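Local coordinates for purine nucleosidase, (IunH-1) (Sulfolobus solfataricus, PDB 3T8J), which belongs to the nucleoside hydrolase family, an alpha/beta fold around a central mixed beta-sheet, and holds a sodium ion at the loop ends of its parallel strands, at residues 5-10 / 30-35; 16-21 / 48-53; 62-67 / 123-128. One frame throughout, in Å; residues are numbered along the deposited sequence.

Overall arrangement
All three contacts belong to the N-terminal half of the chain and to the layers around its central mixed sheet. Contact 1 pairs strands 3-8 and 27-33; contact 2 joins helix 12-23, the connection between those strands, to helix 40-53, the next connection. Their centres are about 11 Å apart, and their segments alternate along the chain. Contact 3 comes later in the chain, fixing the loop after strand 60-62 to the start of helix 125-133. Its centre is about 9 Å from that of contact 1, which it touches through D7, I33 and E35, but about 20 Å from the centre of contact 2. The sodium ion sits at contact 1, where the strands give way to loops.

Contact 1: residues 5-10 / 30-35; sequences IIDCDT and AVTIVE. With NA (sodium ion), chain B.
The parallel strands of a beta-alpha-beta unit, 3-8 and 27-33 with helix 12-23 between them, meet here, I6, D7 and C8 pairing with V31, T32 and I33. The axes of 5-8 and 30-33 approach to 4.6 Å at 23°. Backbone bonds alternate across the pair: I6 N to A30 O, T32 N to I6 O, C8 N to T32 O and V34 N to C8 O.

On the face that carries D7 and T32, T32 OG1 donates to D7 OD1 at 2.6 Å, meeting the lone pair turned away from OD2. D7 CG is anti to the backbone N (chi1 -171°), which puts the carboxylate carbon beside T32; the two side chains cross at about a right angle. N126 ND2 also bonds to OD1, while OD2 of D7 lies 3.6 Å from V34 CG1. The other face is apolar. There I6 and V31 run side by side, with I6 CG2 3.8 Å from V31 CG2. C8 SG touches V31 CG1 at 4.1 Å. Farther along, T10 OG1, bonded to E43 O, lies 3.6 Å from I33 CD1.

As in other nucleoside hydrolases, the metal sits at the C-terminal ends of the parallel strands. Just past strand 3-8, D9 OD2 binds the sodium ion at 2.3 Å, beside a water and D14 OD1, I121 O and S122 OG. The other oxygen, OD1, bonds to N37 N and so helps fix the rotation of the carboxylate. A second-shell bond joins S122 OG to D7 O, and D9 CB rests 3.3 Å from V34 O.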
loop_
_atom_site.group_PDB
_atom_site.type_symbol
_atom_site.label_atom_id
_atom_site.label_comp_id
_atom_site.label_asym_id
_atom_site.label_seq_id
_atom_site.Cartn_x
_atom_site.Cartn_y
_atom_site.Cartn_z
ATOM N N ILE A 5 11.278 -32.722 10.567
ATOM C CA ILE A 5 10.713 -31.852 11.616
ATOM C C ILE A 5 9.282 -31.553 11.219
ATOM O O ILE A 5 8.996 -31.261 10.052
ATOM C CB ILE A 5 11.467 -30.521 11.721
ATOM C CG1 ILE A 5 12.876 -30.747 12.209
ATOM C CG2 ILE A 5 10.696 -29.512 12.605
ATOM C CD1 ILE A 5 13.744 -29.455 12.258
ATOM N N ILE A 6 8.358 -31.612 12.198
ATOM C CA ILE A 6 6.986 -31.178 11.956
ATOM C C ILE A 6 6.732 -29.924 12.785
ATOM O O ILE A 6 6.988 -29.907 13.979
ATOM C CB ILE A 6 5.940 -32.320 12.241
ATOM C CG1 ILE A 6 4.515 -31.875 11.884
ATOM C CG2 ILE A 6 6.013 -32.842 13.659
ATOM C CD1 ILE A 6 3.486 -33.031 11.975
ATOM N N ASP A 7 6.250 -28.872 12.122
ATOM C CA ASP A 7 6.014 -27.555 12.724
ATOM C C ASP A 7 4.511 -27.337 12.836
ATOM O O ASP A 7 3.802 -27.329 11.831
ATOM C CB ASP A 7 6.701 -26.475 11.871
ATOM C CG ASP A 7 6.689 -25.089 12.530
ATOM O OD1 ASP A 7 7.383 -24.847 13.552
ATOM O OD2 ASP A 7 5.947 -24.199 12.023
ATOM N N CYS A 8 4.058 -27.180 14.085
ATOM C CA CYS A 8 2.643 -27.283 14.481
ATOM C C CYS A 8 2.116 -26.066 15.265
ATOM O O CYS A 8 2.697 -25.671 16.284
ATOM C CB CYS A 8 2.459 -28.501 15.400
ATOM S SG CYS A 8 2.837 -30.063 14.639
ATOM N N ASP A 9 0.971 -25.522 14.819
ATOM C CA ASP A 9 0.098 -24.659 15.639
ATOM C C ASP A 9 -1.019 -25.564 16.150
ATOM O O ASP A 9 -2.139 -25.544 15.674
ATOM C CB ASP A 9 -0.426 -23.402 14.897
ATOM C CG ASP A 9 -1.209 -23.687 13.597
ATOM O OD1 ASP A 9 -2.079 -22.855 13.239
ATOM O OD2 ASP A 9 -0.938 -24.680 12.868
ATOM N N THR A 10 -0.639 -26.425 17.083
ATOM C CA THR A 10 -1.230 -27.767 17.200
ATOM C C THR A 10 -2.736 -27.815 17.425
ATOM O O THR A 10 -3.220 -27.437 18.495
ATOM C CB THR A 10 -0.594 -28.527 18.382
ATOM O OG1 THR A 10 0.815 -28.219 18.500
ATOM C CG2 THR A 10 -0.811 -30.041 18.219
ATOM N N ALA A 30 11.944 -33.918 15.635
ATOM C CA ALA A 30 11.486 -32.858 16.540
ATOM C C ALA A 30 10.123 -32.393 16.113
ATOM O O ALA A 30 9.748 -32.466 14.947
ATOM C CB ALA A 30 12.443 -31.660 16.535
ATOM N N VAL A 31 9.361 -31.895 17.085
ATOM C CA VAL A 31 8.154 -31.131 16.863
ATOM C C VAL A 31 8.426 -29.692 17.315
ATOM O O VAL A 31 8.974 -29.477 18.378
ATOM C CB VAL A 31 6.976 -31.692 17.677
ATOM C CG1 VAL A 31 5.700 -30.831 17.434
ATOM C CG2 VAL A 31 6.714 -33.149 17.381
ATOM N N THR A 32 8.135 -28.724 16.452
ATOM C CA THR A 32 8.345 -27.293 16.738
ATOM C C THR A 32 6.955 -26.640 16.813
ATOM O O THR A 32 6.041 -27.073 16.092
ATOM C CB THR A 32 9.275 -26.627 15.679
ATOM O OG1 THR A 32 8.781 -26.867 14.359
ATOM C CG2 THR A 32 10.730 -27.171 15.834
ATOM N N ILE A 33 6.770 -25.685 17.732
ATOM C CA ILE A 33 5.455 -25.058 17.957
ATOM C C ILE A 33 5.477 -23.599 17.559
ATOM O O ILE A 33 6.410 -22.873 17.915
ATOM C CB ILE A 33 5.030 -25.166 19.447
ATOM C CG1 ILE A 33 5.185 -26.604 19.971
ATOM C CG2 ILE A 33 3.560 -24.686 19.636
ATOM C CD1 ILE A 33 4.258 -27.615 19.295
ATOM N N VAL A 34 4.416 -23.169 16.876
ATOM C CA VAL A 34 4.293 -21.802 16.366
ATOM C C VAL A 34 2.891 -21.248 16.678
ATOM O O VAL A 34 1.932 -22.027 16.765
ATOM C CB VAL A 34 4.612 -21.756 14.845
ATOM C CG1 VAL A 34 3.530 -22.474 14.025
ATOM C CG2 VAL A 34 4.819 -20.295 14.339
ATOM N N GLU A 35 2.773 -19.935 16.770
ATOM C CA GLU A 35 1.453 -19.291 16.924
ATOM C C GLU A 35 0.522 -19.671 15.775
ATOM O O GLU A 35 0.984 -19.894 14.621
ATOM C CB GLU A 35 1.600 -17.747 17.014
ATOM C CG GLU A 35 1.711 -17.003 15.687
ATOM C CD GLU A 35 3.077 -17.068 15.009
ATOM O OE1 GLU A 35 4.071 -17.409 15.681
ATOM O OE2 GLU A 35 3.133 -16.719 13.790
HETATM NA NA NA B . -0.639 -26.520 11.553
HETATM O O HOH W 1 -2.970 -26.828 11.441
#

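Contact 2: residues 16-21 / 48-53; sequences LSLYLL and LWALEQ
L18 and Y19 reach across from helix 12-23 to A50, L51 and Q53 of helix 40-53. These helices are the successive connections that link strands 3-8, 27-33 and 60-62, three neighbours in the parallel part of the sheet. The axes of 16-21 and 48-53 stay 10.7 Å apart at their closest and cross at -36°, so long side chains do the bridging and the contact is small.

The apolar part is carried by L18 and L51. L18 CG is anti to the backbone N (chi1 172°), and from it the CD2 branch meets L51 CD2 at 3.9 Å, the two side chains crossing at about a right angle. A50 CB lies beside this pair, 4.3 Å from L18 CD2. On the sheet side, the CD1 branch of L18 meets V31 CG2, and I6 CD1 packs on L18 N. The Y19 ring lies next to A50, with CE1 near its CB, and is covered further by M210, V54 and L307.

The polar link is one bond from the tyrosine: Y19 OH donates to A50 O at 2.7 Å. A50 O lies at the edge of the ring, in its plane. From the acceptor's side the approach is well bent, with a C=O...O angle of 115°. A50 O is also a weak acceptor for Q53 N, one turn on in its own helix. The phenol oxygen further touches aliphatic carbon, Y19 OH lying 3.4 Å from Q53 CB.

Beyond CB, the Q53 side chain bends back upon its own helix, and Q53 NE2 donates to W49 O at 3.0 Å, W49 O lying close to the plane of the Q53 amide. The same NE2 sits 3.2 Å above the plane of the W49 indole, offset toward the rim.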
loop_
_atom_site.group_PDB
_atom_site.type_symbol
_atom_site.label_atom_id
_atom_site.label_comp_id
_atom_site.label_asym_id
_atom_site.label_seq_id
_atom_site.Cartn_x
_atom_site.Cartn_y
_atom_site.Cartn_z
ATOM N N LEU A 16 -3.077 -35.498 13.806
ATOM C CA LEU A 16 -3.202 -36.602 12.851
ATOM C C LEU A 16 -2.012 -36.695 11.879
ATOM O O LEU A 16 -1.602 -37.787 11.514
ATOM C CB LEU A 16 -4.518 -36.517 12.082
ATOM C CG LEU A 16 -5.005 -37.850 11.520
ATOM C CD1 LEU A 16 -5.589 -38.727 12.639
ATOM C CD2 LEU A 16 -6.045 -37.646 10.424
ATOM N N SER A 17 -1.461 -35.550 11.502
ATOM C CA SER A 17 -0.274 -35.525 10.616
ATOM C C SER A 17 0.966 -36.144 11.317
ATOM O O SER A 17 1.718 -36.934 10.697
ATOM C CB SER A 17 0.019 -34.086 10.184
ATOM O OG SER A 17 -1.003 -33.598 9.323
ATOM N N LEU A 18 1.199 -35.771 12.573
ATOM C CA LEU A 18 2.264 -36.372 13.376
ATOM C C LEU A 18 2.082 -37.891 13.372
ATOM O O LEU A 18 3.033 -38.662 13.143
ATOM C CB LEU A 18 2.222 -35.820 14.804
ATOM C CG LEU A 18 3.153 -36.498 15.807
ATOM C CD1 LEU A 18 4.626 -36.310 15.478
ATOM C CD2 LEU A 18 2.848 -35.978 17.214
ATOM N N TYR A 19 0.854 -38.335 13.645
ATOM C CA TYR A 19 0.572 -39.772 13.708
ATOM C C TYR A 19 0.769 -40.468 12.350
ATOM O O TYR A 19 1.243 -41.603 12.310
ATOM C CB TYR A 19 -0.810 -40.040 14.285
ATOM C CG TYR A 19 -0.980 -39.737 15.759
ATOM C CD1 TYR A 19 0.093 -39.390 16.586
ATOM C CD2 TYR A 19 -2.220 -39.841 16.349
ATOM C CE1 TYR A 19 -0.084 -39.147 17.953
ATOM C CE2 TYR A 19 -2.402 -39.597 17.716
ATOM C CZ TYR A 19 -1.337 -39.262 18.511
ATOM O OH TYR A 19 -1.540 -39.028 19.861
ATOM N N LEU A 20 0.418 -39.809 11.244
ATOM C CA LEU A 20 0.610 -40.387 9.913
ATOM C C LEU A 20 2.098 -40.666 9.697
ATOM O O LEU A 20 2.466 -41.730 9.197
ATOM C CB LEU A 20 0.044 -39.459 8.823
ATOM C CG LEU A 20 -0.257 -40.000 7.420
ATOM C CD1 LEU A 20 -1.201 -41.198 7.446
ATOM C CD2 LEU A 20 -0.825 -38.896 6.512
ATOM N N LEU A 21 2.952 -39.711 10.083
ATOM C CA LEU A 21 4.400 -39.917 9.920
ATOM C C LEU A 21 4.854 -41.097 10.793
ATOM O O LEU A 21 5.553 -42.007 10.328
ATOM C CB LEU A 21 5.216 -38.655 10.270
ATOM C CG LEU A 21 5.078 -37.423 9.378
ATOM C CD1 LEU A 21 5.824 -36.239 10.027
ATOM C CD2 LEU A 21 5.607 -37.695 7.964
ATOM N N LEU A 48 2.829 -32.409 23.337
ATOM C CA LEU A 48 3.377 -33.278 24.366
ATOM C C LEU A 48 2.422 -34.420 24.711
ATOM O O LEU A 48 2.807 -35.575 24.768
ATOM C CB LEU A 48 3.706 -32.466 25.619
ATOM C CG LEU A 48 4.864 -31.460 25.483
ATOM C CD1 LEU A 48 4.742 -30.398 26.577
ATOM C CD2 LEU A 48 6.231 -32.141 25.522
ATOM N N TRP A 49 1.150 -34.073 24.913
ATOM C CA TRP A 49 0.121 -35.061 25.147
ATOM C C TRP A 49 -0.001 -36.041 23.976
ATOM O O TRP A 49 -0.092 -37.236 24.200
ATOM C CB TRP A 49 -1.221 -34.385 25.415
ATOM C CG TRP A 49 -2.355 -35.344 25.629
ATOM C CD1 TRP A 49 -2.737 -35.909 26.811
ATOM C CD2 TRP A 49 -3.238 -35.858 24.634
ATOM N NE1 TRP A 49 -3.816 -36.739 26.618
ATOM C CE2 TRP A 49 -4.151 -36.724 25.295
ATOM C CE3 TRP A 49 -3.366 -35.658 23.261
ATOM C CZ2 TRP A 49 -5.138 -37.409 24.619
ATOM C CZ3 TRP A 49 -4.366 -36.347 22.581
ATOM C CH2 TRP A 49 -5.237 -37.206 23.270
ATOM N N ALA A 50 0.006 -35.547 22.741
ATOM C CA ALA A 50 -0.092 -36.413 21.566
ATOM C C ALA A 50 1.032 -37.455 21.517
ATOM O O ALA A 50 0.785 -38.634 21.246
ATOM C CB ALA A 50 -0.095 -35.568 20.286
ATOM N N LEU A 51 2.259 -37.029 21.797
ATOM C CA LEU A 51 3.405 -37.943 21.818
ATOM C C LEU A 51 3.247 -39.028 22.877
ATOM O O LEU A 51 3.629 -40.181 22.658
ATOM C CB LEU A 51 4.723 -37.165 21.996
ATOM C CG LEU A 51 5.139 -36.322 20.800
ATOM C CD1 LEU A 51 6.199 -35.321 21.253
ATOM C CD2 LEU A 51 5.673 -37.187 19.654
ATOM N N GLU A 52 2.709 -38.665 24.042
ATOM C CA GLU A 52 2.446 -39.650 25.109
ATOM C C GLU A 52 1.507 -40.785 24.692
ATOM O O GLU A 52 1.688 -41.934 25.139
ATOM C CB GLU A 52 1.919 -38.968 26.390
ATOM C CG GLU A 52 2.967 -38.123 27.094
ATOM C CD GLU A 52 2.520 -37.545 28.450
ATOM O OE1 GLU A 52 1.311 -37.594 28.802
ATOM O OE2 GLU A 52 3.424 -37.046 29.165
ATOM N N GLN A 53 0.532 -40.492 23.833
ATOM C CA GLN A 53 -0.455 -41.512 23.441
ATOM C C GLN A 53 0.156 -42.606 22.584
ATOM O O GLN A 53 -0.411 -43.696 22.470
ATOM C CB GLN A 53 -1.679 -40.907 22.735
ATOM C CG GLN A 53 -2.316 -39.695 23.452
ATOM C CD GLN A 53 -2.493 -39.903 24.939
ATOM O OE1 GLN A 53 -3.183 -40.829 25.383
ATOM N NE2 GLN A 53 -1.816 -39.075 25.738
#

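Contact 3: residues 62-67 / 123-128; sequences PGANKP and PLTNLA
N126 OD1 accepts the backbone N-H of A64, with A64 N at 2.9 Å, in a nearly straight bond (169° at the hydrogen) that lies in the amide plane and on a lone pair of the oxygen. G63 CA also comes within 3.4 Å of N126 OD1, glycine having no side chain to hold the loop off. At the other end of the amide, ND2 donates to I33 O, with D7 as its second partner, so the group is bonded through both its oxygen and its nitrogen, and its flip is thereby set.

The contact joins the loop that follows strand 60-62 to the first turn of helix 125-133. L124 is the N-cap residue, and its O accepts A128 N. N126 turns CG anti to its carbonyl carbon (chi1 -70°), and from there the amide reaches the loop.

One residue earlier, T125 packs on the same loop. T125 CG2 presses on A64 CB at 3.4 Å, tighter than usual for two methyl carbons, and lies 3.9 Å from K66 O. The hydroxyl of T125 has its partners outside the loop: OG1 is hydrogen-bonded to D168 OD2 and E35 OE2. The side chain of K66 starts away from the helix, and its NZ bonds to Y131 OH of the second subunit.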
loop_
_atom_site.group_PDB
_atom_site.type_symbol
_atom_site.label_atom_id
_atom_site.label_comp_id
_atom_site.label_asym_id
_atom_site.label_seq_id
_atom_site.Cartn_x
_atom_site.Cartn_y
_atom_site.Cartn_z
ATOM N N PRO A 62 9.250 -25.154 21.854
ATOM C CA PRO A 62 8.411 -23.989 21.663
ATOM C C PRO A 62 9.135 -22.923 20.844
ATOM O O PRO A 62 10.292 -22.606 21.114
ATOM C CB PRO A 62 8.140 -23.514 23.106
ATOM C CG PRO A 62 8.341 -24.762 23.954
ATOM C CD PRO A 62 9.562 -25.362 23.282
ATOM N N GLY A 63 8.427 -22.350 19.884
ATOM C CA GLY A 63 8.997 -21.300 19.034
ATOM C C GLY A 63 8.291 -19.970 19.198
ATOM O O GLY A 63 7.902 -19.565 20.314
ATOM N N ALA A 64 8.113 -19.262 18.092
ATOM C CA ALA A 64 7.437 -17.971 18.104
ATOM C C ALA A 64 6.015 -18.058 18.658
ATOM O O ALA A 64 5.267 -18.935 18.246
ATOM C CB ALA A 64 7.401 -17.378 16.691
ATOM N N ASN A 65 5.631 -17.114 19.521
ATOM C CA ASN A 65 4.244 -17.021 19.975
ATOM C C ASN A 65 3.491 -15.838 19.420
ATOM O O ASN A 65 2.366 -15.545 19.857
ATOM C CB ASN A 65 4.128 -17.093 21.510
ATOM C CG ASN A 65 4.564 -15.841 22.200
ATOM O OD1 ASN A 65 5.237 -14.980 21.643
ATOM N ND2 ASN A 65 4.167 -15.726 23.485
ATOM N N LYS A 66 4.066 -15.197 18.408
ATOM C CA LYS A 66 3.390 -14.148 17.671
ATOM C C LYS A 66 4.134 -13.965 16.325
ATOM O O LYS A 66 5.305 -14.356 16.205
ATOM C CB LYS A 66 3.338 -12.848 18.420
ATOM C CG LYS A 66 4.622 -12.220 18.741
ATOM C CD LYS A 66 4.399 -11.007 19.659
ATOM C CE LYS A 66 5.717 -10.342 20.040
ATOM N NZ LYS A 66 5.457 -8.916 20.366
ATOM N N PRO A 67 3.443 -13.371 15.331
ATOM C CA PRO A 67 4.081 -13.116 14.023
ATOM C C PRO A 67 5.257 -12.154 14.157
ATOM O O PRO A 67 5.396 -11.421 15.133
ATOM C CB PRO A 67 2.947 -12.521 13.189
ATOM C CG PRO A 67 1.688 -12.963 13.869
ATOM C CD PRO A 67 2.035 -12.945 15.314
ATOM N N PRO A 123 1.689 -21.563 10.351
ATOM C CA PRO A 123 2.373 -20.302 10.012
ATOM C C PRO A 123 3.915 -20.458 10.011
ATOM O O PRO A 123 4.458 -21.265 10.753
ATOM C CB PRO A 123 1.866 -19.331 11.077
ATOM C CG PRO A 123 0.512 -19.872 11.443
ATOM C CD PRO A 123 0.721 -21.358 11.439
ATOM N N LEU A 124 4.607 -19.693 9.169
ATOM C CA LEU A 124 5.996 -19.976 8.827
ATOM C C LEU A 124 7.067 -19.245 9.676
ATOM O O LEU A 124 8.267 -19.221 9.363
ATOM C CB LEU A 124 6.182 -19.718 7.323
ATOM C CG LEU A 124 5.480 -20.721 6.391
ATOM C CD1 LEU A 124 5.401 -20.198 4.929
ATOM C CD2 LEU A 124 6.168 -22.070 6.364
ATOM N N THR A 125 6.636 -18.689 10.801
ATOM C CA THR A 125 7.491 -17.854 11.637
ATOM C C THR A 125 8.787 -18.547 12.096
ATOM O O THR A 125 9.839 -17.919 12.087
ATOM C CB THR A 125 6.678 -17.289 12.844
ATOM O OG1 THR A 125 5.407 -16.830 12.366
ATOM C CG2 THR A 125 7.447 -16.144 13.488
ATOM N N ASN A 126 8.716 -19.802 12.549
ATOM C CA ASN A 126 9.923 -20.480 13.049
ATOM C C ASN A 126 10.926 -20.742 11.938
ATOM O O ASN A 126 12.131 -20.587 12.147
ATOM C CB ASN A 126 9.595 -21.803 13.741
ATOM C CG ASN A 126 8.893 -21.616 15.054
ATOM O OD1 ASN A 126 9.113 -20.634 15.734
ATOM N ND2 ASN A 126 8.053 -22.590 15.424
ATOM N N LEU A 127 10.429 -21.177 10.768
ATOM C CA LEU A 127 11.359 -21.447 9.641
ATOM C C LEU A 127 11.990 -20.150 9.174
ATOM O O LEU A 127 13.186 -20.136 8.807
ATOM C CB LEU A 127 10.659 -22.202 8.509
ATOM C CG LEU A 127 11.525 -22.605 7.309
ATOM C CD1 LEU A 127 12.612 -23.562 7.753
ATOM C CD2 LEU A 127 10.650 -23.261 6.234
ATOM N N ALA A 128 11.228 -19.060 9.104
ATOM C CA ALA A 128 11.780 -17.766 8.742
ATOM C C ALA A 128 12.856 -17.315 9.716
ATOM O O ALA A 128 13.915 -16.860 9.285
ATOM C CB ALA A 128 10.671 -16.693 8.628
#